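Local coordinates for protein Cj0977 (Campylobacter jejuni, PDB 3BNV) that is of unknown function but acts as a sigma28-regulated virulence factor with a hot-dog fold, at the interface of chains A and B. Residues are numbered along the deposited sequence; one frame, centred on the assembly and turned at random. Chains: chain A/B, Cj0977.

The three contacts are parts of one two-fold symmetric interface, so each has a twin with the chains exchanged. Contacts 1 and 2 lie near each other, with the centres of their C-alpha atoms about 12 Å apart. They share the start of helix 68-82 of chain B, which gives B:Ala68 to contact 1 and B:Phe69 to contact 2. Contact 3 is more remote, about 25 Å from contact 1 and about 21 Å from contact 2 between the same centres. There the C-terminal segment of chain B reaches loops of chain A. Hot-dog proteins commonly form dimers, so this one is probably biological.

Contact 1: the interface of chains A and B. Residues chain A 71, 75, 79, 88-89; chain B 66-68, 96.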
loop_
_atom_site.group_PDB
_atom_site.type_symbol
_atom_site.label_atom_id
_atom_site.label_comp_id
_atom_site.label_asym_id
_atom_site.label_seq_id
_atom_site.Cartn_x
_atom_site.Cartn_y
_atom_site.Cartn_z
ATOM N N PHE A 71 -4.473 -0.857 0.891
ATOM C CA PHE A 71 -3.807 -1.483 -0.237
ATOM C C PHE A 71 -2.868 -2.563 0.273
ATOM O O PHE A 71 -2.874 -3.677 -0.221
ATOM C CB PHE A 71 -3.042 -0.481 -1.091
ATOM C CG PHE A 71 -2.314 -1.111 -2.282
ATOM C CD1 PHE A 71 -1.001 -1.521 -2.183
ATOM C CD2 PHE A 71 -2.957 -1.292 -3.501
ATOM C CE1 PHE A 71 -0.345 -2.085 -3.283
ATOM C CE2 PHE A 71 -2.302 -1.878 -4.576
ATOM C CZ PHE A 71 -0.996 -2.259 -4.468
ATOM N N ASN A 75 -2.873 -6.268 -1.008
ATOM C CA ASN A 75 -1.664 -6.790 -1.584
ATOM C C ASN A 75 -1.309 -8.132 -0.918
ATOM O O ASN A 75 -0.960 -9.127 -1.572
ATOM C CB ASN A 75 -0.589 -5.721 -1.409
ATOM C CG ASN A 75 0.735 -6.083 -2.029
ATOM O OD1 ASN A 75 0.979 -7.231 -2.440
ATOM N ND2 ASN A 75 1.626 -5.108 -2.068
ATOM N N GLN A 79 -1.689 -12.045 -2.698
ATOM C CA GLN A 79 -0.613 -13.008 -2.781
ATOM C C GLN A 79 -0.961 -14.282 -2.049
ATOM O O GLN A 79 -0.608 -15.351 -2.499
ATOM C CB GLN A 79 0.696 -12.439 -2.262
ATOM C CG GLN A 79 1.226 -11.274 -3.078
ATOM C CD GLN A 79 2.695 -11.074 -2.854
ATOM O OE1 GLN A 79 3.497 -11.896 -3.272
ATOM N NE2 GLN A 79 3.064 -10.005 -2.174
ATOM N N VAL A 88 5.680 -11.770 -6.608
ATOM C CA VAL A 88 5.605 -10.354 -6.376
ATOM C C VAL A 88 4.370 -9.859 -7.074
ATOM O O VAL A 88 3.743 -10.614 -7.849
ATOM C CB VAL A 88 6.847 -9.610 -6.909
ATOM C CG1 VAL A 88 8.111 -10.207 -6.340
ATOM C CG2 VAL A 88 6.883 -9.609 -8.426
ATOM N N ILE A 89 3.981 -8.614 -6.802
ATOM C CA ILE A 89 2.914 -8.014 -7.607
ATOM C C ILE A 89 3.470 -7.025 -8.598
ATOM O O ILE A 89 4.456 -6.362 -8.304
ATOM C CB ILE A 89 1.785 -7.438 -6.768
ATOM C CG1 ILE A 89 2.159 -6.099 -6.152
ATOM C CG2 ILE A 89 1.360 -8.451 -5.724
ATOM C CD1 ILE A 89 1.030 -5.467 -5.336
ATOM N N PHE B 66 8.079 -5.449 0.562
ATOM C CA PHE B 66 6.667 -5.628 0.237
ATOM C C PHE B 66 6.233 -4.465 -0.644
ATOM O O PHE B 66 6.518 -3.310 -0.339
ATOM C CB PHE B 66 5.845 -5.714 1.525
ATOM C CG PHE B 66 4.453 -6.213 1.325
ATOM C CD1 PHE B 66 3.369 -5.475 1.776
ATOM C CD2 PHE B 66 4.219 -7.408 0.673
ATOM C CE1 PHE B 66 2.071 -5.920 1.569
ATOM C CE2 PHE B 66 2.938 -7.851 0.468
ATOM C CZ PHE B 66 1.863 -7.110 0.915
ATOM N N ASP B 67 5.561 -4.771 -1.742
ATOM C CA ASP B 67 5.237 -3.769 -2.752
ATOM C C ASP B 67 4.370 -2.622 -2.260
ATOM O O ASP B 67 4.467 -1.499 -2.751
ATOM C CB ASP B 67 4.639 -4.436 -3.987
ATOM C CG ASP B 67 5.653 -5.358 -4.687
ATOM O OD1 ASP B 67 5.315 -6.530 -5.010
ATOM O OD2 ASP B 67 6.811 -4.920 -4.884
ATOM N N ALA B 68 3.546 -2.882 -1.256
ATOM C CA ALA B 68 2.607 -1.884 -0.799
ATOM C C ALA B 68 3.332 -0.680 -0.208
ATOM O O ALA B 68 2.786 0.421 -0.163
ATOM C CB ALA B 68 1.689 -2.481 0.206
ATOM N N PHE B 96 4.277 -1.902 -11.097
ATOM C CA PHE B 96 5.501 -2.113 -10.326
ATOM C C PHE B 96 6.475 -2.868 -11.224
ATOM O O PHE B 96 6.349 -4.088 -11.394
ATOM C CB PHE B 96 5.252 -2.957 -9.056
ATOM C CG PHE B 96 4.148 -2.448 -8.180
ATOM C CD1 PHE B 96 2.818 -2.711 -8.492
ATOM C CD2 PHE B 96 4.438 -1.700 -7.031
ATOM C CE1 PHE B 96 1.806 -2.249 -7.687
ATOM C CE2 PHE B 96 3.420 -1.216 -6.214
ATOM C CZ PHE B 96 2.096 -1.502 -6.548
HETATM O O HOH W 1 4.160 -7.472 -2.768
#
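The carboxylate oxygen OD1 of B:Asp67 is gripped by a backbone N-H and a water. The amide N of A:Ile89, in strand 87-96, donates to OD1 over 3.1 Å. The bond is fairly straight, 161° at the hydrogen, and the N-H approaches OD1 almost in line with its bond to CG. Water 1 lies 2.7 Å from B:Asp67 OD1. It also links to B:Asp67 N and to the side-chain oxygen OD1 of A:Asn75, so it bridges the chains. B:Asp67 stands just before helix 68-82, one of the central helices of the hot-dog fold. The helix start might help stabilise its negative charge.

The side chains of A:Asn75, from helix 67-82, and B:Phe66 approach from opposite directions. The CG of A:Asn75 points away from the backbone N (chi1 -177°), which carries the amide over one face of the ring. ND2 sits 3.6 Å above the plane of the B:Phe66 ring, toward the rim. The amide and ring planes are 22° apart. The amide of A:Gln79 is almost parallel to the same ring.

The apolar part lies beside this. A:Ile89 CG1 lies over the rim of one face of the B:Phe96 ring. A:Phe71 CZ meets B:Phe96 CZ at 3.8 Å.

Contact 2: the interface of chains A and B. Residues chain A 32, 35; chain B 35, 56, 69.
A:Leu35 and B:Phe69 make the apolar half of a small mixed patch by the two-fold axis, which probably adds to holding the dimer together. The two side chains lie at about a right angle. Methyl CD1 of A:Leu35 meets the ring at its edge, in the ring plane, 3.9 Å from CZ of B:Phe69. The CG of A:Leu35 lies beside its own backbone N and opposite the carbonyl carbon (chi1 -58°), which sends the branched end toward chain B. The other methyl, CD2 of A:Leu35, faces B:Leu35 CD1 at 4.3 Å. The two copies of this leucine thus come close to each other. Of these residues, A:Leu35 gives up the largest surface to the partner, 53 Å².

The polar contact joins A:Asn32 to B:Glu56. The chain of B:Glu56 bends at chi2 (48°) and brings its carboxylate to the asparagine. The amide and carboxylate planes are 50° apart. As modelled, OD1 of A:Asn32 lies 2.9 Å from OE2 of B:Glu56, a clash of two acceptors, so the pair is doubtful. A flipped amide would offer an N-H instead, and at 2.60 Å resolution the two orientations are hard to tell apart.

In the hot-dog fold, A:Leu35 is in the short helix 33-36 before strand 38-43, and A:Asn32 is in the loop just before that helix. B:Glu56 is in the 3-10 helix 55-57 after strand 46-52, and B:Phe69 is in the first turn of helix 68-82.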
loop_
_atom_site.group_PDB
_atom_site.type_symbol
_atom_site.label_atom_id
_atom_site.label_comp_id
_atom_site.label_asym_id
_atom_site.label_seq_id
_atom_site.Cartn_x
_atom_site.Cartn_y
_atom_site.Cartn_z
ATOM N N ASN A 32 5.201 -7.907 8.222
ATOM C CA ASN A 32 4.605 -7.458 9.467
ATOM C C ASN A 32 3.063 -7.494 9.481
ATOM O O ASN A 32 2.391 -6.598 8.965
ATOM C CB ASN A 32 5.096 -6.083 9.826
ATOM C CG ASN A 32 4.634 -5.685 11.163
ATOM O OD1 ASN A 32 5.158 -4.777 11.775
ATOM N ND2 ASN A 32 3.655 -6.405 11.665
ATOM N N LEU A 35 0.585 -4.587 10.196
ATOM C CA LEU A 35 0.431 -3.480 9.256
ATOM C C LEU A 35 -0.336 -3.922 8.015
ATOM O O LEU A 35 -0.974 -3.097 7.339
ATOM C CB LEU A 35 1.795 -2.956 8.792
ATOM C CG LEU A 35 2.867 -2.431 9.757
ATOM C CD1 LEU A 35 4.126 -2.181 8.990
ATOM C CD2 LEU A 35 2.437 -1.133 10.426
ATOM N N LEU B 35 7.501 4.969 7.215
ATOM C CA LEU B 35 6.906 3.901 6.422
ATOM C C LEU B 35 6.428 4.406 5.061
ATOM O O LEU B 35 6.275 3.614 4.121
ATOM C CB LEU B 35 5.714 3.264 7.147
ATOM C CG LEU B 35 5.959 2.658 8.535
ATOM C CD1 LEU B 35 4.639 2.385 9.267
ATOM C CD2 LEU B 35 6.790 1.384 8.431
ATOM N N GLU B 56 11.618 -2.994 8.358
ATOM C CA GLU B 56 10.254 -3.035 8.812
ATOM C C GLU B 56 9.291 -3.273 7.623
ATOM O O GLU B 56 8.095 -3.530 7.809
ATOM C CB GLU B 56 10.004 -1.704 9.519
ATOM C CG GLU B 56 8.683 -1.564 10.191
ATOM C CD GLU B 56 8.351 -2.762 11.046
ATOM O OE1 GLU B 56 8.909 -2.874 12.173
ATOM O OE2 GLU B 56 7.516 -3.579 10.570
ATOM N N PHE B 69 4.552 -0.862 0.276
ATOM C CA PHE B 69 5.242 0.281 0.831
ATOM C C PHE B 69 5.657 1.226 -0.280
ATOM O O PHE B 69 5.794 2.414 -0.058
ATOM C CB PHE B 69 6.420 -0.158 1.691
ATOM C CG PHE B 69 6.010 -0.881 2.959
ATOM C CD1 PHE B 69 5.561 -0.174 4.057
ATOM C CD2 PHE B 69 6.057 -2.283 3.032
ATOM C CE1 PHE B 69 5.170 -0.846 5.212
ATOM C CE2 PHE B 69 5.667 -2.955 4.178
ATOM C CZ PHE B 69 5.229 -2.241 5.273
#

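Contact 3: the interface of chains A and B. Residues chain A 62-64, 100-101; chain B 147-149.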
loop_
_atom_site.group_PDB
_atom_site.type_symbol
_atom_site.label_atom_id
_atom_site.label_comp_id
_atom_site.label_asym_id
_atom_site.label_seq_id
_atom_site.Cartn_x
_atom_site.Cartn_y
_atom_site.Cartn_z
ATOM N N GLN A 62 -7.548 12.776 13.528
ATOM C CA GLN A 62 -8.994 12.552 13.516
ATOM C C GLN A 62 -9.363 11.083 13.350
ATOM O O GLN A 62 -10.536 10.743 13.259
ATOM C CB GLN A 62 -9.618 13.325 12.361
ATOM C CG GLN A 62 -9.213 14.799 12.323
ATOM C CD GLN A 62 -9.686 15.551 13.541
ATOM O OE1 GLN A 62 -10.889 15.719 13.730
ATOM N NE2 GLN A 62 -8.752 16.008 14.380
ATOM N N GLY A 63 -8.361 10.216 13.280
ATOM C CA GLY A 63 -8.601 8.781 13.142
ATOM C C GLY A 63 -8.701 8.298 11.710
ATOM O O GLY A 63 -9.090 7.169 11.463
ATOM N N LEU A 64 -8.342 9.141 10.757
ATOM C CA LEU A 64 -8.427 8.767 9.368
ATOM C C LEU A 64 -7.230 7.870 9.046
ATOM O O LEU A 64 -6.096 8.178 9.395
ATOM C CB LEU A 64 -8.450 10.011 8.485
ATOM C CG LEU A 64 -8.382 9.817 6.968
ATOM C CD1 LEU A 64 -9.704 9.348 6.488
ATOM C CD2 LEU A 64 -7.986 11.144 6.307
ATOM N N LEU A 100 -11.186 4.257 5.715
ATOM C CA LEU A 100 -11.373 3.631 7.022
ATOM C C LEU A 100 -11.190 4.624 8.165
ATOM O O LEU A 100 -10.542 5.661 8.008
ATOM C CB LEU A 100 -10.416 2.464 7.203
ATOM C CG LEU A 100 -11.043 1.172 6.683
ATOM C CD1 LEU A 100 -11.231 1.230 5.187
ATOM C CD2 LEU A 100 -10.200 -0.024 7.042
ATOM N N LYS A 101 -11.773 4.279 9.307
ATOM C CA LYS A 101 -11.711 5.063 10.502
ATOM C C LYS A 101 -11.007 4.212 11.558
ATOM O O LYS A 101 -11.247 3.005 11.636
ATOM C CB LYS A 101 -13.149 5.404 10.926
ATOM C CG LYS A 101 -13.259 6.181 12.212
ATOM C CD LYS A 101 -14.140 7.411 12.063
ATOM C CE LYS A 101 -15.593 7.149 12.402
ATOM N NZ LYS A 101 -16.413 8.360 12.115
ATOM N N HIS B 147 -13.460 17.750 6.730
ATOM C CA HIS B 147 -12.966 16.368 6.833
ATOM C C HIS B 147 -13.974 15.361 6.246
ATOM O O HIS B 147 -15.183 15.503 6.481
ATOM C CB HIS B 147 -12.682 16.036 8.302
ATOM C CG HIS B 147 -11.833 14.819 8.491
ATOM N ND1 HIS B 147 -12.360 13.549 8.594
ATOM C CD2 HIS B 147 -10.488 14.672 8.554
ATOM C CE1 HIS B 147 -11.381 12.675 8.737
ATOM N NE2 HIS B 147 -10.234 13.332 8.720
ATOM N N ILE B 148 -13.521 14.334 5.511
ATOM C CA ILE B 148 -14.508 13.378 4.959
ATOM C C ILE B 148 -15.464 12.878 6.040
ATOM O O ILE B 148 -16.632 12.649 5.767
ATOM C CB ILE B 148 -13.940 12.085 4.285
ATOM C CG1 ILE B 148 -12.440 12.016 4.349
ATOM C CG2 ILE B 148 -14.531 11.824 2.873
ATOM C CD1 ILE B 148 -12.016 11.108 5.456
ATOM N N PHE B 149 -14.974 12.687 7.258
ATOM C CA PHE B 149 -15.766 11.972 8.254
ATOM C C PHE B 149 -17.017 12.711 8.660
ATOM O O PHE B 149 -17.880 12.164 9.336
ATOM C CB PHE B 149 -14.925 11.639 9.473
ATOM C CG PHE B 149 -14.024 10.465 9.264
ATOM C CD1 PHE B 149 -12.884 10.299 10.027
ATOM C CD2 PHE B 149 -14.322 9.531 8.281
ATOM C CE1 PHE B 149 -12.069 9.223 9.835
ATOM C CE2 PHE B 149 -13.514 8.463 8.085
ATOM C CZ PHE B 149 -12.383 8.302 8.859
HETATM O O HOH W 2 -18.092 9.437 9.842
#
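Two loops of chain A, one holding A:Gln62 to A:Leu64 and the other A:Leu100 and A:Lys101, receive the C-terminal segment of chain B. That segment follows strand 132-143, and the 3-10 helix 148-150 carries B:Ile148 and B:Phe149. It is a tail-to-loop contact at the margin of a hot-dog dimer.

B:Phe149 is the main anchor, with 69 Å² hidden by chain A. The aliphatic part of A:Lys101 lies across one face of its ring. CD of A:Lys101 is 3.7 Å from the centroid of the B:Phe149 ring, a CH-pi contact. The lysine chain bends at chi2 (130°) and chi3 (92°), which lays its methylenes along the ring. The carbonyl oxygen of A:Leu100 stands at the ring edge, in plane, 3.3 Å from CZ of B:Phe149. A:Leu64 CA lies 3.7 Å from CE1 of B:Phe149.

Beyond the ring, water 2 joins the side-chain amine nitrogen NZ of A:Lys101, at 3.0 Å, to the backbone O of B:Phe149.

B:His147 packs beside this anchor. Its ring edge meets A:Leu64 CB in plane, while NE2 of B:His147 lies 3.7 Å from CB of A:Gln62. Within chain B, the backbone N of B:Phe149 donates to ND1 of B:His147 over 3.1 Å. This bond probably limits rotation of the imidazole. The donor is tilted 25° out of the imidazole plane.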